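Local structure of putative thiosugar synthase (Amycolatopsis orientalis, 4N6F) at residues N44-D49 and L228-M233; E12-L15 and E21-S24; L15-R20 and G136-P141. The protein probably builds 2-thiosugars on a ThiG-like TIM barrel, using sulphur delivered as the thiocarboxylate of a sulphur-carrier protein. One frame throughout, in Å; residues are numbered along the deposited sequence.

In the fold
The three contacts trace how the ends of a TIM barrel chain are tied to its body. Contact 2 comes first, closing before contact 1 opens, and joins residues around the N-terminal hairpin, strands 15-17 and 20-22. Contact 3 shares L15 with it, their centres about 12 Å apart, and packs the hairpin against strand 138-143 of the parallel barrel. Contact 1 sits at the periphery, its centre about 16 Å from that of contact 2 and 23 Å from that of contact 3, with which it alternates along the chain. It touches contact 2 through G47 and D49 with R23 and S24. The hairpin thus joins the barrel floor, while helix 226-245 meets the first helix, 36-46.

Contact 1: N44-D49 and L228-M233; sequences NAAGAD and LMAAAM
A45 and A46 meet A230 and A231 across a junction of two helices whose touching side chains are all single methyl groups. The CB of A230 points at the other helix and settles between two neighbours, 4.0 Å from A45 CB and 4.1 Å from A46 CB. It also comes within 3.8 Å of the backbone, at A46 N. Such small side chains let the main chains close up, and the CA atoms of A46 and A230 stand only 4.5 Å apart. No hydrogen bond crosses here. The nearest thing to a polar link is the carbonyl of A45, whose O lies 3.4 Å from A231 CA in a CA-H...O contact bent to 145° at the hydrogen. The helices concerned are the one following strand 26-28 and the long 226-245 near the end of the chain, so the contact brings the first and last parts of the TIM barrel's outer layer side by side. Beneath them, A46 rests on I26 and V28 of strand 26-28, while A230 leans on L220 of the short helix 218-221. Just past A46 the first helix stops in a Schellman motif. G47 takes a positive phi (71°), and its N reaches back to N44 O at 3.1 Å. Beyond it, the carboxylate oxygen OD2 of D49 accepts bonds from the backbone N of both R23 and S24. On the far flank of 228-233, L228 and M229 pack on S246 of the second subunit, and A232 packs on L242 of that same neighbouring chain.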
# COMPACT_ATOMS: atom_id res chain seq x y z
N ASN A 44 1.02 2.60 19.92
CA ASN A 44 2.43 2.93 19.64
C ASN A 44 2.84 2.56 18.22
O ASN A 44 3.32 3.41 17.49
CB ASN A 44 3.38 2.24 20.64
CG ASN A 44 3.48 2.96 21.97
OD1 ASN A 44 3.32 4.18 22.05
ND2 ASN A 44 3.75 2.21 23.03
N ALA A 45 2.64 1.30 17.84
CA ALA A 45 3.10 0.82 16.53
C ALA A 45 2.32 1.40 15.34
O ALA A 45 2.87 1.56 14.26
CB ALA A 45 3.07 -0.69 16.48
N ALA A 46 1.03 1.71 15.52
CA ALA A 46 0.27 2.43 14.50
C ALA A 46 0.69 3.91 14.34
O ALA A 46 0.37 4.53 13.33
CB ALA A 46 -1.22 2.35 14.79
N GLY A 47 1.39 4.47 15.34
CA GLY A 47 1.78 5.89 15.31
C GLY A 47 0.58 6.80 15.52
O GLY A 47 0.57 7.95 15.09
N ALA A 48 -0.43 6.27 16.20
CA ALA A 48 -1.69 6.95 16.45
C ALA A 48 -1.56 8.19 17.34
O ALA A 48 -0.72 8.23 18.24
CB ALA A 48 -2.66 5.98 17.09
N ASP A 49 -2.41 9.18 17.10
CA ASP A 49 -2.50 10.36 17.97
C ASP A 49 -3.92 10.69 18.43
O ASP A 49 -4.16 11.75 19.00
CB ASP A 49 -1.85 11.59 17.30
CG ASP A 49 -2.62 12.07 16.06
OD1 ASP A 49 -3.76 11.62 15.79
OD2 ASP A 49 -2.06 12.93 15.34
N LEU A 228 2.94 -5.89 14.22
CA LEU A 228 3.49 -5.78 12.87
C LEU A 228 2.48 -5.21 11.88
O LEU A 228 2.87 -4.47 10.98
CB LEU A 228 3.95 -7.16 12.36
CG LEU A 228 5.44 -7.51 12.43
CD1 LEU A 228 6.04 -7.23 13.79
CD2 LEU A 228 5.63 -8.98 12.06
N MET A 229 1.21 -5.59 12.01
CA MET A 229 0.17 -5.09 11.10
C MET A 229 -0.10 -3.61 11.36
O MET A 229 -0.27 -2.84 10.43
CB MET A 229 -1.13 -5.89 11.20
CG MET A 229 -2.23 -5.41 10.26
SD MET A 229 -1.77 -5.47 8.52
CE MET A 229 -2.20 -7.15 8.09
N ALA A 230 -0.15 -3.22 12.63
CA ALA A 230 -0.26 -1.82 13.00
C ALA A 230 0.89 -1.02 12.39
O ALA A 230 0.66 0.02 11.77
CB ALA A 230 -0.28 -1.67 14.51
N ALA A 231 2.12 -1.55 12.52
CA ALA A 231 3.30 -0.90 11.94
C ALA A 231 3.21 -0.83 10.43
O ALA A 231 3.53 0.20 9.83
CB ALA A 231 4.59 -1.61 12.36
N ALA A 232 2.79 -1.93 9.82
CA ALA A 232 2.63 -2.00 8.38
C ALA A 232 1.61 -0.99 7.88
O ALA A 232 1.79 -0.39 6.82
CB ALA A 232 2.20 -3.40 7.98
N MET A 233 0.53 -0.81 8.63
CA MET A 233 -0.52 0.12 8.25
C MET A 233 -0.08 1.59 8.35
O MET A 233 -0.45 2.40 7.50
CB MET A 233 -1.77 -0.14 9.08
CG MET A 233 -2.52 -1.34 8.54
SD MET A 233 -3.99 -1.70 9.50
CE MET A 233 -4.74 -2.92 8.43

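Contact 2: E12-L15 and E21-S24; sequences EPWL and EFRS
The indole of W14 lies with one face over the backbone of F22, and that face receives three groups: the carbonyl O and the CB of F22, and the CB of W14's own neighbour L15. At the indole edge sit two carbonyls, R23 O in the ring plane and S24 O slightly tilted from it. The phenyl ring of F22 turns an edge to the W14 face, an offset edge-to-face pair with centroids 5.7 Å apart and planes at 65°. One face of the phenyl is taken by L15, whose CD2 hangs over its centre, 3.8 Å from the F22 ring centroid. The third flat group, the guanidinium of R23, has P13 over one face, with P13 CG 4.0 Å from R23 NH2. With its CG set between backbone N and carbonyl carbon (chi1 53°), W14 can use both of its N-H groups on the segment 21-24: W14 N bonds to F22 O at 3.0 Å, almost head-on to the carbonyl but bent at the hydrogen, and W14 NE1 to S24 O at 3.0 Å, from above the carbonyl plane. Because W14 and L15 both face F22, this is a classic beta bulge at the start of the N-terminal hairpin. The opposing bond is the straightest of the three, F22 N to L15 O at 2.7 Å and 172°. P13 CA lies 3.3 Å from F22 O, a bent CA-H...O contact. R23 NE donates to D11 O. Past the bulge, S24 OG bonds to G47 O, and the indole packs against R25, P190 and S212.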
# COMPACT_ATOMS: atom_id res chain seq x y z
N GLU A 12 1.70 17.26 8.01
CA GLU A 12 0.63 18.25 8.00
C GLU A 12 -0.54 17.68 8.80
O GLU A 12 -0.84 16.50 8.67
CB GLU A 12 0.16 18.54 6.56
CG GLU A 12 0.64 19.86 5.97
CD GLU A 12 -0.01 21.07 6.62
OE1 GLU A 12 -1.26 21.15 6.62
OE2 GLU A 12 0.73 21.94 7.12
N PRO A 13 -1.19 18.50 9.63
CA PRO A 13 -2.45 18.00 10.18
C PRO A 13 -3.51 17.97 9.08
O PRO A 13 -3.59 18.89 8.28
CB PRO A 13 -2.80 19.01 11.28
CG PRO A 13 -1.72 20.05 11.28
CD PRO A 13 -0.92 19.89 10.02
N TRP A 14 -4.30 16.90 9.03
CA TRP A 14 -5.39 16.77 8.06
C TRP A 14 -6.70 17.25 8.68
O TRP A 14 -7.70 17.38 7.98
CB TRP A 14 -5.53 15.33 7.55
CG TRP A 14 -5.64 14.28 8.64
CD1 TRP A 14 -4.62 13.65 9.28
CD2 TRP A 14 -6.85 13.76 9.21
NE1 TRP A 14 -5.10 12.78 10.22
CE2 TRP A 14 -6.47 12.82 10.20
CE3 TRP A 14 -8.21 13.99 8.99
CZ2 TRP A 14 -7.40 12.11 10.95
CZ3 TRP A 14 -9.14 13.28 9.74
CH2 TRP A 14 -8.73 12.35 10.71
N LEU A 15 -6.69 17.49 9.98
CA LEU A 15 -7.85 17.98 10.70
C LEU A 15 -7.38 18.73 11.93
O LEU A 15 -6.40 18.33 12.59
CB LEU A 15 -8.76 16.82 11.11
CG LEU A 15 -10.05 17.17 11.87
CD1 LEU A 15 -10.98 18.02 11.02
CD2 LEU A 15 -10.74 15.89 12.32
N GLU A 21 -4.81 19.09 16.97
CA GLU A 21 -4.43 18.71 15.62
C GLU A 21 -4.45 17.19 15.45
O GLU A 21 -3.98 16.46 16.33
CB GLU A 21 -3.03 19.26 15.30
CG GLU A 21 -3.01 20.78 15.24
CD GLU A 21 -1.62 21.37 15.10
OE1 GLU A 21 -0.66 20.80 15.65
OE2 GLU A 21 -1.49 22.42 14.44
N PHE A 22 -5.00 16.73 14.33
CA PHE A 22 -4.97 15.32 13.95
C PHE A 22 -3.95 15.16 12.84
O PHE A 22 -4.17 15.68 11.74
CB PHE A 22 -6.32 14.86 13.38
CG PHE A 22 -7.45 14.86 14.38
CD1 PHE A 22 -7.89 16.05 14.96
CD2 PHE A 22 -8.11 13.68 14.70
CE1 PHE A 22 -8.94 16.05 15.87
CE2 PHE A 22 -9.16 13.68 15.60
CZ PHE A 22 -9.58 14.87 16.19
N ARG A 23 -2.87 14.44 13.12
CA ARG A 23 -1.80 14.21 12.15
C ARG A 23 -1.69 12.76 11.67
O ARG A 23 -1.46 12.52 10.48
CB ARG A 23 -0.45 14.60 12.77
CG ARG A 23 -0.30 16.07 13.09
CD ARG A 23 1.10 16.36 13.62
NE ARG A 23 1.60 17.64 13.13
CZ ARG A 23 1.32 18.82 13.67
NH1 ARG A 23 0.54 18.92 14.75
NH2 ARG A 23 1.82 19.93 13.13
N SER A 24 -1.78 11.82 12.60
CA SER A 24 -1.65 10.41 12.26
C SER A 24 -2.72 10.01 11.29
O SER A 24 -3.87 10.39 11.45
CB SER A 24 -1.78 9.52 13.50
OG SER A 24 -0.95 9.99 14.54

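Contact 3: L15-R20 and G136-P141; sequences LKIGAR and GMELLP
I17 and E138 make the closer of the two side-chain contacts between the N-terminal hairpin and the start of strand 138-143. The side chains slide past each other in opposite directions, so the methyl CG2 of I17 touches the flank of the glutamate: it lies 3.6 Å from E138 CG and 3.8 Å from E138 CD. That methyl stands anti to the backbone N of I17, while the glutamate chain bends at its second torsion (chi2 -80°) and lays its CG, and the carboxylate carbon beyond it, against the methyl. Two residues back on the hairpin strand and two onward on strand 138-143, L15 and L140 meet more loosely, methyl to methyl, with CD2 of L15 4.4 Å from CD2 of L140. I108 of the adjoining strand touches both I17 and L140, and A159 touches both I17 and E138.

No hydrogen bond crosses; each side is bonded within itself or to other strands and loops. The hairpin is closed by a type II' turn in which I17 N donates to R20 O at 2.8 Å and R20 N to I17 O at 2.9 Å, with G18 supplying a positive phi. E138 and L140 bond through their backbones to strand 108-111, and R20 NE ties the hairpin to T79 OG1.

The side chain of L140 is about 9 Å from the bound fructose 6-phosphate. With E138 at the first position of its strand, the hairpin lies across the N-terminal ends of the barrel strands, an N-terminal beta-hairpin closing the floor of a TIM barrel.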
# COMPACT_ATOMS: atom_id res chain seq x y z
N LEU A 15 -6.69 17.49 9.98
CA LEU A 15 -7.85 17.98 10.70
C LEU A 15 -7.38 18.73 11.93
O LEU A 15 -6.40 18.33 12.59
CB LEU A 15 -8.76 16.82 11.11
CG LEU A 15 -10.05 17.17 11.87
CD1 LEU A 15 -10.98 18.02 11.02
CD2 LEU A 15 -10.74 15.89 12.32
N LYS A 16 -8.08 19.81 12.24
CA LYS A 16 -7.80 20.57 13.46
C LYS A 16 -9.12 20.97 14.10
O LYS A 16 -10.00 21.47 13.43
CB LYS A 16 -6.96 21.81 13.14
CG LYS A 16 -6.41 22.46 14.40
CD LYS A 16 -5.46 23.61 14.09
CE LYS A 16 -4.72 24.01 15.35
NZ LYS A 16 -4.82 25.45 15.59
N ILE A 17 -9.27 20.73 15.40
CA ILE A 17 -10.50 21.12 16.10
C ILE A 17 -10.09 21.87 17.33
O ILE A 17 -9.45 21.30 18.21
CB ILE A 17 -11.38 19.91 16.49
CG1 ILE A 17 -11.78 19.14 15.24
CG2 ILE A 17 -12.62 20.38 17.24
CD1 ILE A 17 -12.36 17.77 15.50
N GLY A 18 -10.42 23.16 17.38
CA GLY A 18 -9.87 24.04 18.40
C GLY A 18 -8.36 24.01 18.31
O GLY A 18 -7.79 24.14 17.21
N ALA A 19 -7.71 23.81 19.46
CA ALA A 19 -6.24 23.64 19.52
C ALA A 19 -5.76 22.23 19.13
O ALA A 19 -4.57 21.99 19.06
CB ALA A 19 -5.73 23.97 20.92
N ARG A 20 -6.67 21.28 18.91
CA ARG A 20 -6.26 19.88 18.74
C ARG A 20 -6.03 19.54 17.27
O ARG A 20 -6.93 19.67 16.44
CB ARG A 20 -7.29 18.93 19.35
CG ARG A 20 -7.49 19.06 20.86
CD ARG A 20 -6.19 18.86 21.65
NE ARG A 20 -5.44 17.68 21.19
CZ ARG A 20 -4.24 17.33 21.62
NH1 ARG A 20 -3.60 18.04 22.53
NH2 ARG A 20 -3.65 16.25 21.11
N GLY A 136 -23.29 22.47 19.80
CA GLY A 136 -21.86 22.74 19.65
C GLY A 136 -20.91 21.56 19.80
O GLY A 136 -19.71 21.76 19.99
N MET A 137 -21.41 20.34 19.72
CA MET A 137 -20.52 19.18 19.67
C MET A 137 -19.81 19.09 18.31
O MET A 137 -20.38 19.46 17.28
CB MET A 137 -21.26 17.88 19.96
CG MET A 137 -21.76 17.78 21.39
SD MET A 137 -21.75 16.09 22.02
CE MET A 137 -20.04 15.95 22.52
N GLU A 138 -18.59 18.59 18.33
CA GLU A 138 -17.81 18.39 17.11
C GLU A 138 -17.89 16.92 16.74
O GLU A 138 -17.60 16.06 17.56
CB GLU A 138 -16.37 18.83 17.34
CG GLU A 138 -16.21 20.34 17.55
CD GLU A 138 -16.21 21.16 16.25
OE1 GLU A 138 -16.22 22.41 16.35
OE2 GLU A 138 -16.18 20.59 15.13
N LEU A 139 -18.29 16.63 15.50
CA LEU A 139 -18.73 15.29 15.13
C LEU A 139 -17.96 14.66 14.00
O LEU A 139 -17.65 15.31 13.01
CB LEU A 139 -20.21 15.30 14.74
CG LEU A 139 -21.18 15.87 15.78
CD1 LEU A 139 -22.58 15.83 15.20
CD2 LEU A 139 -21.12 15.09 17.09
N LEU A 140 -17.68 13.36 14.17
CA LEU A 140 -17.16 12.49 13.14
C LEU A 140 -18.14 11.32 12.98
O LEU A 140 -17.97 10.27 13.62
CB LEU A 140 -15.76 12.00 13.50
CG LEU A 140 -14.63 13.04 13.50
CD1 LEU A 140 -14.53 13.80 14.81
CD2 LEU A 140 -13.29 12.38 13.22
N PRO A 141 -19.17 11.51 12.14
CA PRO A 141 -20.16 10.47 11.89
C PRO A 141 -19.70 9.41 10.89
O PRO A 141 -18.84 9.68 10.05
CB PRO A 141 -21.37 11.24 11.36
CG PRO A 141 -20.83 12.53 10.84
CD PRO A 141 -19.53 12.79 11.50